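Local coordinates for N-acetyltransferase family protein (Bacillus anthracis, PDB 3LNB), which catalyses acetyl transfer from acetyl-coenzyme A to arylamines as an arylamine N-acetyltransferase, and inactivates the antibiotic sulfamethoxazole, at residues A[98-103]-A[232-237]; A[104-109]-A[150-155]. The protein carries 1 engineered substitution. All blocks are in the same frame, centred on the assembly; numbering follows the deposited sequence.

Contact 1: residues A[98-103]-A[232-237]; sequences LCYELN and NNIQKV. With COA (coenzyme A), chain B.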
ATOM      1  N   LEU A  98      -6.341   1.103   2.499  1.00 16.00           N
ATOM      2  CA  LEU A  98      -5.478  -0.023   2.811  1.00 15.69           C
ATOM      3  C   LEU A  98      -4.870  -0.572   1.518  1.00 14.79           C
ATOM      4  O   LEU A  98      -5.197  -0.122   0.420  1.00 14.48           O
ATOM      5  CB  LEU A  98      -6.270  -1.109   3.550  1.00 15.56           C
ATOM      6  CG  LEU A  98      -6.712  -0.739   4.976  1.00 17.15           C
ATOM      7  CD1 LEU A  98      -7.600  -1.838   5.559  1.00 16.29           C
ATOM      8  CD2 LEU A  98      -5.487  -0.536   5.856  1.00 13.33           C
ATOM      9  N   CYS A  99      -3.995  -1.555   1.659  1.00 14.40           N
ATOM     10  CA  CYS A  99      -3.315  -2.156   0.519  1.00 15.18           C
ATOM     11  C   CYS A  99      -4.198  -2.540  -0.670  1.00 15.92           C
ATOM     12  O   CYS A  99      -3.891  -2.185  -1.809  1.00 15.77           O
ATOM     13  CB  CYS A  99      -2.531  -3.379   0.985  1.00 15.00           C
ATOM     14  SG  CYS A  99      -3.555  -4.653   1.732  1.00 21.05           S
ATOM     15  N   TYR A 100      -5.291  -3.260  -0.422  1.00 15.20           N
ATOM     16  CA  TYR A 100      -6.155  -3.676  -1.522  1.00 16.76           C
ATOM     17  C   TYR A 100      -6.832  -2.523  -2.267  1.00 17.43           C
ATOM     18  O   TYR A 100      -7.323  -2.705  -3.384  1.00 18.41           O
ATOM     19  CB  TYR A 100      -7.212  -4.678  -1.042  1.00 16.14           C
ATOM     20  CG  TYR A 100      -8.031  -4.220   0.129  1.00 17.04           C
ATOM     21  CD1 TYR A 100      -7.636  -4.501   1.436  1.00 17.48           C
ATOM     22  CD2 TYR A 100      -9.196  -3.483  -0.065  1.00 18.86           C
ATOM     23  CE1 TYR A 100      -8.384  -4.060   2.522  1.00 18.66           C
ATOM     24  CE2 TYR A 100      -9.944  -3.034   1.010  1.00 19.47           C
ATOM     25  CZ  TYR A 100      -9.534  -3.325   2.301  1.00 19.84           C
ATOM     26  OH  TYR A 100     -10.275  -2.860   3.363  1.00 22.31           O
ATOM     27  N   GLU A 101      -6.865  -1.341  -1.659  1.00 17.16           N
ATOM     28  CA  GLU A 101      -7.462  -0.180  -2.316  1.00 17.27           C
ATOM     29  C   GLU A 101      -6.371   0.577  -3.053  1.00 16.19           C
ATOM     30  O   GLU A 101      -6.520   0.921  -4.226  1.00 16.28           O
ATOM     31  CB  GLU A 101      -8.132   0.738  -1.295  1.00 17.70           C
ATOM     32  CG  GLU A 101      -9.276   0.072  -0.548  1.00 19.69           C
ATOM     33  CD  GLU A 101      -9.820   0.940   0.568  1.00 22.46           C
ATOM     34  OE1 GLU A 101     -10.698   1.792   0.299  1.00 23.51           O
ATOM     35  OE2 GLU A 101      -9.358   0.771   1.713  1.00 21.53           O
ATOM     36  N   LEU A 102      -5.268   0.828  -2.360  1.00 14.70           N
ATOM     37  CA  LEU A 102      -4.144   1.536  -2.952  1.00 11.77           C
ATOM     38  C   LEU A 102      -3.643   0.821  -4.207  1.00 13.09           C
ATOM     39  O   LEU A 102      -3.484   1.443  -5.258  1.00 13.30           O
ATOM     40  CB  LEU A 102      -3.010   1.663  -1.929  1.00 12.82           C
ATOM     41  CG  LEU A 102      -3.296   2.606  -0.753  1.00 15.88           C
ATOM     42  CD1 LEU A 102      -2.230   2.456   0.332  1.00 16.00           C
ATOM     43  CD2 LEU A 102      -3.341   4.042  -1.279  1.00 13.05           C
ATOM     44  N   ASN A 103      -3.410  -0.484  -4.105  1.00 11.72           N
ATOM     45  CA  ASN A 103      -2.914  -1.237  -5.250  1.00 12.82           C
ATOM     46  C   ASN A 103      -3.954  -1.533  -6.324  1.00 12.32           C
ATOM     47  O   ASN A 103      -3.599  -1.758  -7.474  1.00 12.37           O
ATOM     48  CB  ASN A 103      -2.233  -2.529  -4.797  1.00 12.68           C
ATOM     49  CG  ASN A 103      -0.861  -2.273  -4.188  1.00 16.33           C
ATOM     50  OD1 ASN A 103      -0.163  -1.334  -4.580  1.00 15.70           O
ATOM     51  ND2 ASN A 103      -0.463  -3.111  -3.242  1.00 15.16           N
ATOM     52  N   ASN A 232     -12.851  -7.990  -3.324  1.00 15.96           N
ATOM     53  CA  ASN A 232     -13.944  -7.628  -2.421  1.00 15.91           C
ATOM     54  C   ASN A 232     -14.024  -8.639  -1.288  1.00 16.63           C
ATOM     55  O   ASN A 232     -14.427  -8.297  -0.174  1.00 16.24           O
ATOM     56  CB  ASN A 232     -15.289  -7.585  -3.147  1.00 18.40           C
ATOM     57  CG  ASN A 232     -15.424  -6.382  -4.049  1.00 18.89           C
ATOM     58  OD1 ASN A 232     -15.243  -5.247  -3.619  1.00 18.17           O
ATOM     59  ND2 ASN A 232     -15.739  -6.626  -5.311  1.00 23.06           N
ATOM     60  N   ASN A 233     -13.643  -9.885  -1.567  1.00 16.91           N
ATOM     61  CA  ASN A 233     -13.671 -10.922  -0.534  1.00 19.41           C
ATOM     62  C   ASN A 233     -12.547 -10.616   0.457  1.00 17.68           C
ATOM     63  O   ASN A 233     -12.710 -10.772   1.662  1.00 17.30           O
ATOM     64  CB  ASN A 233     -13.457 -12.319  -1.139  1.00 20.57           C
ATOM     65  CG  ASN A 233     -13.702 -13.444  -0.126  1.00 26.89           C
ATOM     66  OD1 ASN A 233     -14.846 -13.719   0.259  1.00 29.14           O
ATOM     67  ND2 ASN A 233     -12.628 -14.091   0.318  1.00 27.08           N
ATOM     68  N   ILE A 234     -11.407 -10.177  -0.064  1.00 17.14           N
ATOM     69  CA  ILE A 234     -10.272  -9.838   0.779  1.00 15.45           C
ATOM     70  C   ILE A 234     -10.666  -8.690   1.707  1.00 14.81           C
ATOM     71  O   ILE A 234     -10.332  -8.695   2.891  1.00 13.80           O
ATOM     72  CB  ILE A 234      -9.038  -9.426  -0.069  1.00 16.03           C
ATOM     73  CG1 ILE A 234      -8.522 -10.633  -0.860  1.00 17.26           C
ATOM     74  CG2 ILE A 234      -7.933  -8.886   0.832  1.00 15.17           C
ATOM     75  CD1 ILE A 234      -7.328 -10.333  -1.773  1.00 16.75           C
ATOM     76  N   GLN A 235     -11.387  -7.709   1.173  1.00 15.41           N
ATOM     77  CA  GLN A 235     -11.800  -6.584   1.996  1.00 16.03           C
ATOM     78  C   GLN A 235     -12.696  -7.067   3.130  1.00 17.45           C
ATOM     79  O   GLN A 235     -12.517  -6.678   4.283  1.00 15.99           O
ATOM     80  CB  GLN A 235     -12.553  -5.538   1.170  1.00 16.40           C
ATOM     81  CG  GLN A 235     -12.932  -4.314   1.979  1.00 17.39           C
ATOM     82  CD  GLN A 235     -13.583  -3.221   1.146  1.00 18.52           C
ATOM     83  OE1 GLN A 235     -13.209  -2.053   1.246  1.00 19.25           O
ATOM     84  NE2 GLN A 235     -14.568  -3.592   0.331  1.00 17.19           N
ATOM     85  N   LYS A 236     -13.655  -7.922   2.801  1.00 17.31           N
ATOM     86  CA  LYS A 236     -14.566  -8.427   3.817  1.00 20.92           C
ATOM     87  C   LYS A 236     -13.845  -9.188   4.929  1.00 21.68           C
ATOM     88  O   LYS A 236     -14.199  -9.055   6.101  1.00 23.21           O
ATOM     89  CB  LYS A 236     -15.642  -9.305   3.170  1.00 22.27           C
ATOM     90  CG  LYS A 236     -16.626  -9.918   4.165  1.00 26.38           C
ATOM     91  CD  LYS A 236     -17.183  -8.898   5.172  1.00 26.09           C
ATOM     92  CE  LYS A 236     -18.138  -7.901   4.540  1.00 26.47           C
ATOM     93  NZ  LYS A 236     -18.831  -7.083   5.600  1.00 26.54           N
ATOM     94  N   VAL A 237     -12.837  -9.981   4.572  1.00 21.04           N
ATOM     95  CA  VAL A 237     -12.077 -10.739   5.565  1.00 21.59           C
ATOM     96  C   VAL A 237     -11.305  -9.806   6.500  1.00 20.51           C
ATOM     97  O   VAL A 237     -11.126 -10.097   7.679  1.00 19.08           O
ATOM     98  CB  VAL A 237     -11.060 -11.698   4.894  1.00 22.67           C
ATOM     99  CG1 VAL A 237     -10.230 -12.407   5.960  1.00 23.86           C
ATOM    100  CG2 VAL A 237     -11.786 -12.716   4.037  1.00 23.03           C
TER
HETATM  101  N1A COA B1001      -3.578  -2.183  12.041  1.00 29.98           N
HETATM  102  C2A COA B1001      -3.901  -1.284  12.953  1.00 28.48           C
HETATM  103  N3A COA B1001      -2.991  -0.726  13.733  1.00 26.76           N
HETATM  104  C4A COA B1001      -1.699  -1.061  13.615  1.00 24.86           C
HETATM  105  C5A COA B1001      -1.321  -2.005  12.671  1.00 25.43           C
HETATM  106  C6A COA B1001      -2.305  -2.569  11.868  1.00 27.48           C
HETATM  107  N6A COA B1001      -1.989  -3.464  10.936  1.00 26.28           N
HETATM  108  N7A COA B1001      -0.002  -2.143  12.749  1.00 23.76           N
HETATM  109  C8A COA B1001       0.436  -1.320  13.699  1.00 23.07           C
HETATM  110  N9A COA B1001      -0.591  -0.655  14.226  1.00 24.23           N
HETATM  111  C1B COA B1001      -0.493   0.429  15.232  1.00 23.78           C
HETATM  112  C2B COA B1001       0.182  -0.006  16.532  1.00 24.24           C
HETATM  113  O2B COA B1001      -0.759  -0.690  17.365  1.00 23.28           O
HETATM  114  C3B COA B1001       0.537   1.356  17.128  1.00 22.60           C
HETATM  115  O3B COA B1001      -0.533   1.848  17.939  1.00 20.24           O
HETATM  116  P3B COA B1001      -0.183   2.747  19.227  1.00 18.72           P
HETATM  117  O7A COA B1001       0.833   3.782  18.932  1.00 18.05           O
HETATM  118  O8A COA B1001      -1.574   3.374  19.738  1.00 18.10           O
HETATM  119  O9A COA B1001       0.307   1.705  20.352  1.00 17.44           O
HETATM  120  C4B COA B1001       0.727   2.246  15.897  1.00 22.65           C
HETATM  121  O4B COA B1001       0.417   1.431  14.754  1.00 24.59           O
HETATM  122  C5B COA B1001       2.173   2.724  15.773  1.00 20.99           C
HETATM  123  O5B COA B1001       3.044   1.602  15.616  1.00 21.68           O
HETATM  124  P1A COA B1001       4.635   1.819  15.682  1.00 18.63           P
HETATM  125  O1A COA B1001       5.294   0.417  15.246  1.00 21.67           O
HETATM  126  O2A COA B1001       5.072   2.252  17.027  1.00 16.76           O
HETATM  127  O3A COA B1001       4.982   2.917  14.557  1.00 20.32           O
HETATM  128  P2A COA B1001       5.112   2.596  12.985  1.00 18.69           P
HETATM  129  O4A COA B1001       6.666   2.259  12.740  1.00 18.19           O
HETATM  130  O5A COA B1001       4.664   3.757  12.182  1.00 20.05           O
HETATM  131  O6A COA B1001       4.297   1.244  12.671  1.00 18.69           O
HETATM  132  CBP COA B1001       2.834   0.866  10.729  1.00 16.17           C
HETATM  133  CCP COA B1001       2.944   1.274  12.202  1.00 16.90           C
HETATM  134  CDP COA B1001       3.472   1.943   9.850  1.00 15.04           C
HETATM  135  CEP COA B1001       1.356   0.720  10.363  1.00 14.64           C
HETATM  136  CAP COA B1001       3.538  -0.475  10.512  1.00 15.13           C
HETATM  137  OAP COA B1001       2.968  -1.457  11.380  1.00 17.17           O
HETATM  138  C9P COA B1001       3.389  -0.958   9.068  1.00 17.32           C
HETATM  139  O9P COA B1001       4.003  -0.417   8.149  1.00 17.15           O
HETATM  140  N8P COA B1001       2.566  -1.994   8.914  1.00 15.70           N
HETATM  141  C7P COA B1001       2.300  -2.625   7.613  1.00 17.18           C
HETATM  142  C6P COA B1001       0.809  -2.946   7.474  1.00 17.76           C
HETATM  143  C5P COA B1001       0.564  -3.949   6.343  1.00 17.25           C
HETATM  144  O5P COA B1001       0.861  -5.133   6.485  1.00 16.67           O
HETATM  145  N4P COA B1001       0.003  -3.459   5.241  1.00 15.86           N
HETATM  146  C3P COA B1001      -0.282  -4.311   4.078  1.00 16.63           C
HETATM  147  C2P COA B1001      -1.562  -5.121   4.290  1.00 15.93           C
HETATM  148  S1P COA B1001      -3.093  -4.117   4.274  1.00 20.15           S
HETATM  149  O   HOH W   1     -13.277   0.494   0.034  1.00 28.67           O
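Tyr100, in the first turn of helix 99-112, faces Gln235 in the middle of helix 228-240, with 7.3 Å between their CA atoms, the nearest such pair of the two segments. The contact is mostly one aromatic ring laid on a helix surface. Gln235 CA sits over one face of the Tyr100 ring, 4.2 Å from the centroid and 19° off the normal, a CH-pi contact displaced toward the rim. The phenol end is met by the glutamine stem: Gln235 CG lies 3.3 Å from Tyr100 OH. With CG anti to the backbone N (chi1 -177°) and the chain extended beyond it, Gln235 runs across the tyrosine at about a right angle, its amide standing steeply to the ring. Ile234 adds a looser touch, CG2 to Tyr100 CD1 at 4.4 Å, approaching obliquely. Tyr100 CG lies between backbone N and carbonyl carbon, a placement usually barred inside a helix by the preceding turn but possible in a first turn.

Polar atoms gather beside this packing, with a water within hydrogen-bonding distance of both segments, 2.9 Å from Glu101 OE1 and 2.8 Å from Gln235 OE1. Glu101 OE2 accepts a hydrogen bond from Leu98 N at 3.1 Å, nearly straight but from above the carboxylate plane, the N3 glutamate satisfying the backbone N of the N-cap residue; Leu98 has no polar side chain to return the bond, so this is not a full capping box. Next to the cap, Cys99 lies in the coenzyme A pocket and is probably the catalytic nucleophile of the family.

Lys89 of helix 83-92 salt-bridges Glu101, and Lys79 O accepts a hydrogen bond from Gln235 NE2. Ile73 of helix 71-75 and Val139 of strand 131-145 also touch Tyr100.

Contact 2: residues A[104-109]-A[150-155]; sequences SLLYYF and YVIDAG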
ATOM      1  N   SER A 104      -5.230  -1.549  -5.957  1.00 12.34           N
ATOM      2  CA  SER A 104      -6.264  -1.772  -6.956  1.00 12.71           C
ATOM      3  C   SER A 104      -6.322  -0.511  -7.820  1.00 12.38           C
ATOM      4  O   SER A 104      -6.422  -0.587  -9.042  1.00 13.36           O
ATOM      5  CB  SER A 104      -7.626  -2.018  -6.298  1.00 12.91           C
ATOM      6  OG  SER A 104      -7.752  -3.357  -5.852  1.00 13.27           O
ATOM      7  N   LEU A 105      -6.244   0.648  -7.175  1.00 11.58           N
ATOM      8  CA  LEU A 105      -6.267   1.919  -7.891  1.00 13.59           C
ATOM      9  C   LEU A 105      -5.068   2.016  -8.819  1.00 13.17           C
ATOM     10  O   LEU A 105      -5.210   2.329 -10.003  1.00 12.99           O
ATOM     11  CB  LEU A 105      -6.245   3.094  -6.913  1.00 13.22           C
ATOM     12  CG  LEU A 105      -6.161   4.477  -7.571  1.00 16.29           C
ATOM     13  CD1 LEU A 105      -7.391   4.722  -8.447  1.00 17.32           C
ATOM     14  CD2 LEU A 105      -6.054   5.538  -6.499  1.00 18.01           C
ATOM     15  N   LEU A 106      -3.883   1.747  -8.280  1.00 13.04           N
ATOM     16  CA  LEU A 106      -2.668   1.799  -9.081  1.00 13.23           C
ATOM     17  C   LEU A 106      -2.779   0.816 -10.247  1.00 12.99           C
ATOM     18  O   LEU A 106      -2.299   1.091 -11.345  1.00 13.43           O
ATOM     19  CB  LEU A 106      -1.443   1.462  -8.224  1.00 12.92           C
ATOM     20  CG  LEU A 106      -0.099   1.405  -8.961  1.00 14.10           C
ATOM     21  CD1 LEU A 106       0.156   2.727  -9.672  1.00 13.64           C
ATOM     22  CD2 LEU A 106       1.020   1.118  -7.973  1.00 14.63           C
ATOM     23  N   TYR A 107      -3.406  -0.330 -10.002  1.00 12.17           N
ATOM     24  CA  TYR A 107      -3.579  -1.328 -11.053  1.00 12.10           C
ATOM     25  C   TYR A 107      -4.339  -0.691 -12.215  1.00 13.21           C
ATOM     26  O   TYR A 107      -3.880  -0.715 -13.358  1.00 13.28           O
ATOM     27  CB  TYR A 107      -4.366  -2.539 -10.535  1.00 11.82           C
ATOM     28  CG  TYR A 107      -4.969  -3.384 -11.641  1.00 11.65           C
ATOM     29  CD1 TYR A 107      -4.186  -4.274 -12.381  1.00 10.97           C
ATOM     30  CD2 TYR A 107      -6.311  -3.241 -11.993  1.00 12.88           C
ATOM     31  CE1 TYR A 107      -4.726  -4.996 -13.453  1.00 11.88           C
ATOM     32  CE2 TYR A 107      -6.864  -3.956 -13.060  1.00 12.78           C
ATOM     33  CZ  TYR A 107      -6.064  -4.828 -13.789  1.00 12.61           C
ATOM     34  OH  TYR A 107      -6.599  -5.481 -14.878  1.00 12.64           O
ATOM     35  N   TYR A 108      -5.506  -0.129 -11.918  1.00 13.00           N
ATOM     36  CA  TYR A 108      -6.314   0.505 -12.947  1.00 15.28           C
ATOM     37  C   TYR A 108      -5.521   1.585 -13.669  1.00 14.64           C
ATOM     38  O   TYR A 108      -5.555   1.667 -14.895  1.00 14.29           O
ATOM     39  CB  TYR A 108      -7.588   1.112 -12.346  1.00 13.80           C
ATOM     40  CG  TYR A 108      -8.633   0.084 -11.978  1.00 17.89           C
ATOM     41  CD1 TYR A 108      -9.098  -0.827 -12.925  1.00 18.69           C
ATOM     42  CD2 TYR A 108      -9.153   0.015 -10.688  1.00 19.19           C
ATOM     43  CE1 TYR A 108     -10.062  -1.788 -12.600  1.00 21.18           C
ATOM     44  CE2 TYR A 108     -10.118  -0.945 -10.348  1.00 21.30           C
ATOM     45  CZ  TYR A 108     -10.567  -1.840 -11.311  1.00 22.18           C
ATOM     46  OH  TYR A 108     -11.529  -2.780 -11.000  1.00 23.27           O
ATOM     47  N   PHE A 109      -4.805   2.403 -12.906  1.00 12.56           N
ATOM     48  CA  PHE A 109      -4.012   3.470 -13.498  1.00 14.87           C
ATOM     49  C   PHE A 109      -2.984   2.908 -14.479  1.00 14.30           C
ATOM     50  O   PHE A 109      -2.893   3.364 -15.621  1.00 14.24           O
ATOM     51  CB  PHE A 109      -3.286   4.275 -12.418  1.00 14.37           C
ATOM     52  CG  PHE A 109      -2.481   5.425 -12.965  1.00 13.95           C
ATOM     53  CD1 PHE A 109      -3.113   6.519 -13.542  1.00 12.92           C
ATOM     54  CD2 PHE A 109      -1.092   5.398 -12.928  1.00 14.32           C
ATOM     55  CE1 PHE A 109      -2.372   7.573 -14.078  1.00 15.00           C
ATOM     56  CE2 PHE A 109      -0.339   6.448 -13.462  1.00 15.53           C
ATOM     57  CZ  PHE A 109      -0.981   7.536 -14.038  1.00 14.69           C
ATOM     58  N   TYR A 150       8.136  -7.838 -12.215  1.00 15.20           N
ATOM     59  CA  TYR A 150       8.423  -6.983 -11.074  1.00 14.57           C
ATOM     60  C   TYR A 150       7.235  -6.932 -10.145  1.00 13.80           C
ATOM     61  O   TYR A 150       6.087  -7.060 -10.575  1.00 14.13           O
ATOM     62  CB  TYR A 150       8.705  -5.547 -11.506  1.00 12.86           C
ATOM     63  CG  TYR A 150       9.867  -5.375 -12.442  1.00 14.68           C
ATOM     64  CD1 TYR A 150       9.762  -5.726 -13.785  1.00 13.90           C
ATOM     65  CD2 TYR A 150      11.073  -4.841 -11.989  1.00 12.63           C
ATOM     66  CE1 TYR A 150      10.826  -5.548 -14.658  1.00 15.43           C
ATOM     67  CE2 TYR A 150      12.145  -4.658 -12.849  1.00 14.85           C
ATOM     68  CZ  TYR A 150      12.013  -5.012 -14.184  1.00 15.91           C
ATOM     69  OH  TYR A 150      13.060  -4.817 -15.044  1.00 18.33           O
ATOM     70  N   VAL A 151       7.513  -6.751  -8.863  1.00 14.44           N
ATOM     71  CA  VAL A 151       6.439  -6.597  -7.895  1.00 14.95           C
ATOM     72  C   VAL A 151       6.250  -5.088  -7.776  1.00 13.97           C
ATOM     73  O   VAL A 151       7.219  -4.340  -7.634  1.00 13.74           O
ATOM     74  CB  VAL A 151       6.806  -7.169  -6.499  1.00 16.16           C
ATOM     75  CG1 VAL A 151       5.879  -6.570  -5.424  1.00 13.54           C
ATOM     76  CG2 VAL A 151       6.674  -8.690  -6.513  1.00 14.31           C
ATOM     77  N   ILE A 152       5.003  -4.645  -7.870  1.00 14.38           N
ATOM     78  CA  ILE A 152       4.675  -3.230  -7.739  1.00 13.87           C
ATOM     79  C   ILE A 152       3.799  -3.192  -6.499  1.00 13.06           C
ATOM     80  O   ILE A 152       2.703  -3.751  -6.495  1.00 12.83           O
ATOM     81  CB  ILE A 152       3.859  -2.707  -8.945  1.00 15.34           C
ATOM     82  CG1 ILE A 152       4.620  -2.955 -10.251  1.00 15.39           C
ATOM     83  CG2 ILE A 152       3.595  -1.206  -8.781  1.00 15.50           C
ATOM     84  CD1 ILE A 152       5.961  -2.254 -10.323  1.00 14.86           C
ATOM     85  N   ASP A 153       4.280  -2.547  -5.443  1.00 11.58           N
ATOM     86  CA  ASP A 153       3.512  -2.501  -4.209  1.00 13.08           C
ATOM     87  C   ASP A 153       3.505  -1.131  -3.544  1.00 12.35           C
ATOM     88  O   ASP A 153       4.532  -0.647  -3.082  1.00 12.54           O
ATOM     89  CB  ASP A 153       4.057  -3.544  -3.232  1.00 14.54           C
ATOM     90  CG  ASP A 153       3.173  -3.728  -2.006  1.00 15.12           C
ATOM     91  OD1 ASP A 153       2.173  -2.990  -1.855  1.00 16.56           O
ATOM     92  OD2 ASP A 153       3.490  -4.623  -1.194  1.00 16.91           O
ATOM     93  N   ALA A 154       2.331  -0.516  -3.497  1.00 13.18           N
ATOM     94  CA  ALA A 154       2.179   0.790  -2.874  1.00 14.50           C
ATOM     95  C   ALA A 154       1.267   0.665  -1.663  1.00 13.74           C
ATOM     96  O   ALA A 154       0.782   1.668  -1.143  1.00 14.94           O
ATOM     97  CB  ALA A 154       1.586   1.779  -3.868  1.00 13.68           C
ATOM     98  N   GLY A 155       1.036  -0.565  -1.212  1.00 13.83           N
ATOM     99  CA  GLY A 155       0.151  -0.766  -0.077  1.00 14.07           C
ATOM    100  C   GLY A 155       0.752  -1.334   1.198  1.00 15.03           C
ATOM    101  O   GLY A 155       0.019  -1.620   2.144  1.00 16.54           O
TER
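Leu106 of helix 99-112 meets Ile152 and Ala154, where strand 148-152 runs out into the loop bearing Asp153, consistent with the third member of the Cys-His-Asp triad of arylamine N-acetyltransferases. Between these two segments the packing runs through one leucine branch. Tyr150 opens the second segment, pairing by backbone with Leu143, and Val151 follows, bonded to Val165 on the other neighbouring strand.

Ile152, itself paired with Ile141, turns its CB toward the helix. Its CG2 methyl, anti to the backbone N while CG1 lies beside it (chi1 -57°), comes within 3.6 Å of Leu106 CD2, and the two side chains cross at about a right angle. Leu106 has CG anti to its own N (chi1 177°), which carries the isopropyl end out from the helix to the strand; Ile141 touches both side chains. No hydrogen bond joins the two segments, and the contact is purely apolar.

Asp153 turns its CB away from Leu106; OD2 is hydrogen-bonded to His138 NE2, with a weak bond to Tyr219 OH, while OD1 also meets Asn103 ND2 of helix 99-112. At Ala154 CB again points to the helix, 4.2 Å from Leu106 CD2, the same methyl that meets Ile152. Gly155, which lines the coenzyme A pocket, completes an Asx turn: its backbone N reaches Asp153 OD1 at 2.8 Å, with an N-H...O angle of 159°, nearly in line with the carboxylate's C-O bond.

Overall arrangement
Both contacts are buried and both use helix 99-112. Contact 1 takes its first turn and packs it against helix 228-240; contact 2 uses Leu106, six residues past Tyr100, against strand 148-152, next to the edge strand 165-166, nested within the loop that contact 1 closes. Their chemistry differs accordingly: contact 1 mixes ring packing with polar groups, among them the Glu101-Lys89 salt bridge, whereas contact 2 is purely aliphatic. They meet around the probable triad. Asn103 OD1 lies 2.8 Å from Ala154 N and Asn103 ND2 3.0 Å from Asp153 OD1, both probable hydrogen bonds, while Cys99 packs against Gly155, tying helix start and aspartate loop together beside coenzyme A.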